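Local coordinates for protein tannase (Fusobacterium nucleatum subsp. nucleatum ATCC 25586, PDB 6YQ4) that probably hydrolyses galloyl esters of gallotannins as a magnesium-binding enzyme related to the alpha/beta hydrolases, at residues Pro273-Leu276 with Asn277-Lys280; Leu281-Asp284 with Gly285-Leu289. All coordinates share one frame; numbering follows the deposited sequence.

Contact 1 (Pro273-Leu276 with Asn277-Lys280)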
loop_
_atom_site.group_PDB
_atom_site.type_symbol
_atom_site.label_atom_id
_atom_site.label_comp_id
_atom_site.label_asym_id
_atom_site.label_seq_id
_atom_site.Cartn_x
_atom_site.Cartn_y
_atom_site.Cartn_z
ATOM N N PRO A 273 0.610 -11.472 20.359
ATOM C CA PRO A 273 0.341 -12.919 20.273
ATOM C C PRO A 273 -1.132 -13.285 20.328
ATOM O O PRO A 273 -1.547 -14.236 19.652
ATOM C CB PRO A 273 1.113 -13.488 21.475
ATOM C CG PRO A 273 2.231 -12.518 21.687
ATOM C CD PRO A 273 1.581 -11.178 21.436
ATOM N N ILE A 274 -1.935 -12.578 21.126
ATOM C CA ILE A 274 -3.364 -12.862 21.147
ATOM C C ILE A 274 -3.955 -12.622 19.767
ATOM O O ILE A 274 -4.833 -13.366 19.309
ATOM C CB ILE A 274 -4.085 -12.019 22.218
ATOM C CG1 ILE A 274 -3.177 -11.751 23.440
ATOM C CG2 ILE A 274 -5.381 -12.707 22.616
ATOM C CD1 ILE A 274 -3.756 -10.778 24.506
ATOM N N TYR A 275 -3.466 -11.599 19.066
ATOM C CA TYR A 275 -4.048 -11.294 17.768
ATOM C C TYR A 275 -3.535 -12.252 16.703
ATOM O O TYR A 275 -4.323 -12.847 15.962
ATOM C CB TYR A 275 -3.770 -9.853 17.358
ATOM C CG TYR A 275 -4.033 -9.627 15.872
ATOM C CD1 TYR A 275 -5.334 -9.709 15.345
ATOM C CD2 TYR A 275 -2.980 -9.367 14.986
ATOM C CE1 TYR A 275 -5.576 -9.507 13.988
ATOM C CE2 TYR A 275 -3.205 -9.177 13.633
ATOM C CZ TYR A 275 -4.495 -9.241 13.136
ATOM O OH TYR A 275 -4.683 -9.069 11.784
ATOM N N LEU A 276 -2.218 -12.418 16.621
ATOM C CA LEU A 276 -1.653 -13.292 15.607
ATOM C C LEU A 276 -2.213 -14.709 15.702
ATOM O O LEU A 276 -2.564 -15.305 14.678
ATOM C CB LEU A 276 -0.135 -13.310 15.711
ATOM C CG LEU A 276 0.414 -14.195 14.591
ATOM C CD1 LEU A 276 1.299 -13.359 13.674
ATOM C CD2 LEU A 276 1.148 -15.436 15.137
ATOM N N ASN A 277 -2.351 -15.255 16.919
ATOM C CA ASN A 277 -2.884 -16.613 17.032
ATOM C C ASN A 277 -4.333 -16.697 16.595
ATOM O O ASN A 277 -4.804 -17.784 16.247
ATOM C CB ASN A 277 -2.763 -17.132 18.455
ATOM C CG ASN A 277 -1.352 -17.208 18.901
ATOM O OD1 ASN A 277 -0.451 -17.257 18.076
ATOM N ND2 ASN A 277 -1.130 -17.188 20.214
ATOM N N SER A 278 -5.065 -15.582 16.645
ATOM C CA SER A 278 -6.478 -15.607 16.282
ATOM C C SER A 278 -6.677 -15.810 14.790
ATOM O O SER A 278 -7.751 -16.248 14.379
ATOM C CB SER A 278 -7.170 -14.305 16.704
ATOM O OG SER A 278 -6.746 -13.220 15.865
ATOM N N LEU A 279 -5.676 -15.465 13.981
ATOM C CA LEU A 279 -5.762 -15.558 12.533
ATOM C C LEU A 279 -5.593 -16.992 12.033
ATOM O O LEU A 279 -6.090 -17.312 10.947
ATOM C CB LEU A 279 -4.695 -14.643 11.896
ATOM C CG LEU A 279 -4.575 -13.170 12.349
ATOM C CD1 LEU A 279 -3.312 -12.464 11.811
ATOM C CD2 LEU A 279 -5.809 -12.417 11.936
ATOM N N LYS A 280 -4.933 -17.861 12.807
ATOM C CA LYS A 280 -4.702 -19.263 12.427
ATOM C C LYS A 280 -4.034 -19.343 11.056
ATOM O O LYS A 280 -4.520 -19.985 10.120
ATOM C CB LYS A 280 -6.000 -20.068 12.474
ATOM C CG LYS A 280 -6.699 -19.880 13.798
ATOM C CD LYS A 280 -7.762 -20.917 14.056
ATOM C CE LYS A 280 -8.453 -20.639 15.381
ATOM N NZ LYS A 280 -7.470 -20.435 16.490
#
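Tyr275 holds CG anti to its own N (chi1 165°) while Leu279, with chi1 of -50°, sends CG back beside its N, and the two side chains meet on one flank of the closing turn of helix 259-279. Leu279 CG sits over one ring face of Tyr275, 4.0 Å above the plane and offset toward the rim. Its two methyls reach the phenol end of the ring: Leu279 CD2 lies 3.6 Å from Tyr275 CE1, and Leu279 CD1 stands 3.7 Å from Tyr275 CZ. The ring's position is also held from outside, since its hydroxyl hydrogen-bonds Asn211. The backbone tightens along this turn. Asn277 N still makes an ordinary i to i+4 bond to Pro273 O, 3.0 Å long and nearly straight (163°). Ser278 N then takes Tyr275 O at 2.9 Å, its link to Ile274 O being weak, and Leu279 N takes Leu276 O at 3.2 Å, both i to i+3 bonds as in a 3-10 turn. Lys280, with positive phi, leaves the helix. Asn277 turns its amide away from this flank, and OD1 receives the N-H of Leu291. Leu276 and Leu279 also touch Ile454 of helix 450-461. Ser278 OG folds back to Tyr275 O as well, but the modelled separation of 2.5 Å is too short to be trusted in detail.

Contact 2 (Leu281-Asp284 with Gly285-Leu289)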
loop_
_atom_site.group_PDB
_atom_site.type_symbol
_atom_site.label_atom_id
_atom_site.label_comp_id
_atom_site.label_asym_id
_atom_site.label_seq_id
_atom_site.Cartn_x
_atom_site.Cartn_y
_atom_site.Cartn_z
ATOM N N LEU A 281 -2.913 -18.639 10.949
ATOM C CA LEU A 281 -2.099 -18.632 9.750
ATOM C C LEU A 281 -1.192 -19.860 9.741
ATOM O O LEU A 281 -0.610 -20.239 10.766
ATOM C CB LEU A 281 -1.268 -17.346 9.704
ATOM C CG LEU A 281 -2.040 -16.022 9.562
ATOM C CD1 LEU A 281 -1.098 -14.915 9.385
ATOM C CD2 LEU A 281 -2.997 -16.072 8.385
ATOM N N THR A 282 -1.089 -20.495 8.585
ATOM C CA THR A 282 -0.216 -21.640 8.395
ATOM C C THR A 282 0.825 -21.308 7.342
ATOM O O THR A 282 0.546 -20.582 6.381
ATOM C CB THR A 282 -0.997 -22.866 7.945
ATOM O OG1 THR A 282 -1.678 -22.540 6.735
ATOM C CG2 THR A 282 -2.008 -23.303 9.007
ATOM N N ASP A 283 2.029 -21.840 7.525
ATOM C CA ASP A 283 3.043 -21.665 6.494
ATOM C C ASP A 283 2.823 -22.636 5.330
ATOM O O ASP A 283 1.759 -23.241 5.209
ATOM C CB ASP A 283 4.442 -21.848 7.088
ATOM C CG ASP A 283 4.696 -23.270 7.587
ATOM O OD1 ASP A 283 3.868 -24.180 7.326
ATOM O OD2 ASP A 283 5.741 -23.467 8.254
ATOM N N ASP A 284 3.844 -22.794 4.487
ATOM C CA ASP A 284 3.771 -23.659 3.316
ATOM C C ASP A 284 3.454 -25.101 3.667
ATOM O O ASP A 284 2.862 -25.825 2.855
ATOM C CB ASP A 284 5.104 -23.621 2.588
ATOM C CG ASP A 284 5.014 -22.918 1.300
ATOM O OD1 ASP A 284 3.902 -22.442 0.994
ATOM O OD2 ASP A 284 6.044 -22.860 0.599
ATOM N N GLY A 285 3.871 -25.549 4.832
ATOM C CA GLY A 285 3.693 -26.934 5.186
ATOM C C GLY A 285 2.405 -27.244 5.906
ATOM O O GLY A 285 2.210 -28.398 6.309
ATOM N N GLY A 286 1.512 -26.265 6.064
ATOM C CA GLY A 286 0.367 -26.421 6.944
ATOM C C GLY A 286 0.691 -26.313 8.417
ATOM O O GLY A 286 -0.148 -26.659 9.262
ATOM N N ASN A 287 1.892 -25.866 8.752
ATOM C CA ASN A 287 2.271 -25.672 10.144
ATOM C C ASN A 287 1.747 -24.326 10.632
ATOM O O ASN A 287 1.955 -23.292 9.979
ATOM C CB ASN A 287 3.787 -25.761 10.273
ATOM C CG ASN A 287 4.339 -27.090 9.738
ATOM O OD1 ASN A 287 3.719 -28.151 9.888
ATOM N ND2 ASN A 287 5.497 -27.027 9.093
ATOM N N LEU A 288 1.018 -24.357 11.751
ATOM C CA LEU A 288 0.426 -23.147 12.307
ATOM C C LEU A 288 1.517 -22.214 12.794
ATOM O O LEU A 288 2.453 -22.636 13.478
ATOM C CB LEU A 288 -0.512 -23.469 13.468
ATOM C CG LEU A 288 -1.927 -23.951 13.144
ATOM C CD1 LEU A 288 -2.372 -24.930 14.203
ATOM C CD2 LEU A 288 -2.912 -22.776 13.022
ATOM N N LEU A 289 1.387 -20.946 12.435
ATOM C CA LEU A 289 2.309 -19.916 12.864
ATOM C C LEU A 289 1.694 -19.274 14.104
ATOM O O LEU A 289 0.609 -18.692 14.036
ATOM C CB LEU A 289 2.540 -18.927 11.720
ATOM C CG LEU A 289 3.181 -19.602 10.489
ATOM C CD1 LEU A 289 3.216 -18.699 9.304
ATOM C CD2 LEU A 289 4.596 -20.088 10.777
HETATM O O HOH W 1 -1.851 -17.492 13.337
#
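A tight beta hairpin in the loop between helices 259-279 and 298-316 turns the chain through a type I beta turn, Asp283 to Gly286, with Asp283 N bonded to Asn287 O at 2.9 Å and Gly286 N to Asp283 O at 3.2 Å. The carboxylate of Asp283 grips the turn and the residue that follows it. Its chi1 of 65° places CG between the backbone N and carbonyl carbon, and OD1 thereby accepts two N-H groups: Gly285 N at 2.8 Å, an Asx turn, and Asn287 N at 3.0 Å. They approach from opposite faces of the carboxylate plane, each well out of it, which should limit rotation of the group. The Asn287 side chain passes across the carboxylate, its amide plane 63° from it, with Asn287 CB beside OD1 and OD2 of Asp283. Farther along, Thr282 and Leu288 form a non-hydrogen-bonded antiparallel pair, with Thr282 CG2 against Leu288 CD2. Beyond it Leu289 N reaches Leu281 O in an almost straight bond (177°) of 2.7 Å. At the open end a water takes over from direct pairing, accepting from Leu281 N at 2.9 Å and donating to Leu289 O at 2.8 Å. Leu289 turns CD1 to Asp283 CB, 4.0 Å away, and joins Leu281 on Leu457 of helix 450-461; Asn461 of that helix bonds Thr282 O. Gly286, with positive phi, stands at the fourth place of the turn, the hallmark of a type I turn with a G1 beta bulge.

How the contacts relate
Contacts 1 and 2 follow each other directly, the first ending helix 259-279 and the second folding the loop that leaves it. Both lie away from the magnesium site, and both are partly buried: the buried leucines, Leu276 in contact 1 and Leu281 and Leu289 in contact 2, face helix 450-461, on which the two contacts rest at successive places. Contact 1 relies on an aromatic-aliphatic pair and helical bonds; contact 2 relies on backbone bonds across the hairpin and one carboxylate, with its turn at the exposed surface. They also touch each other: Leu276 CD2 packs 3.5 Å from Leu289 O, and Leu288 CD2 comes within 4.0 Å of Lys280 CA, so the returning arm of the hairpin lies against the helix end.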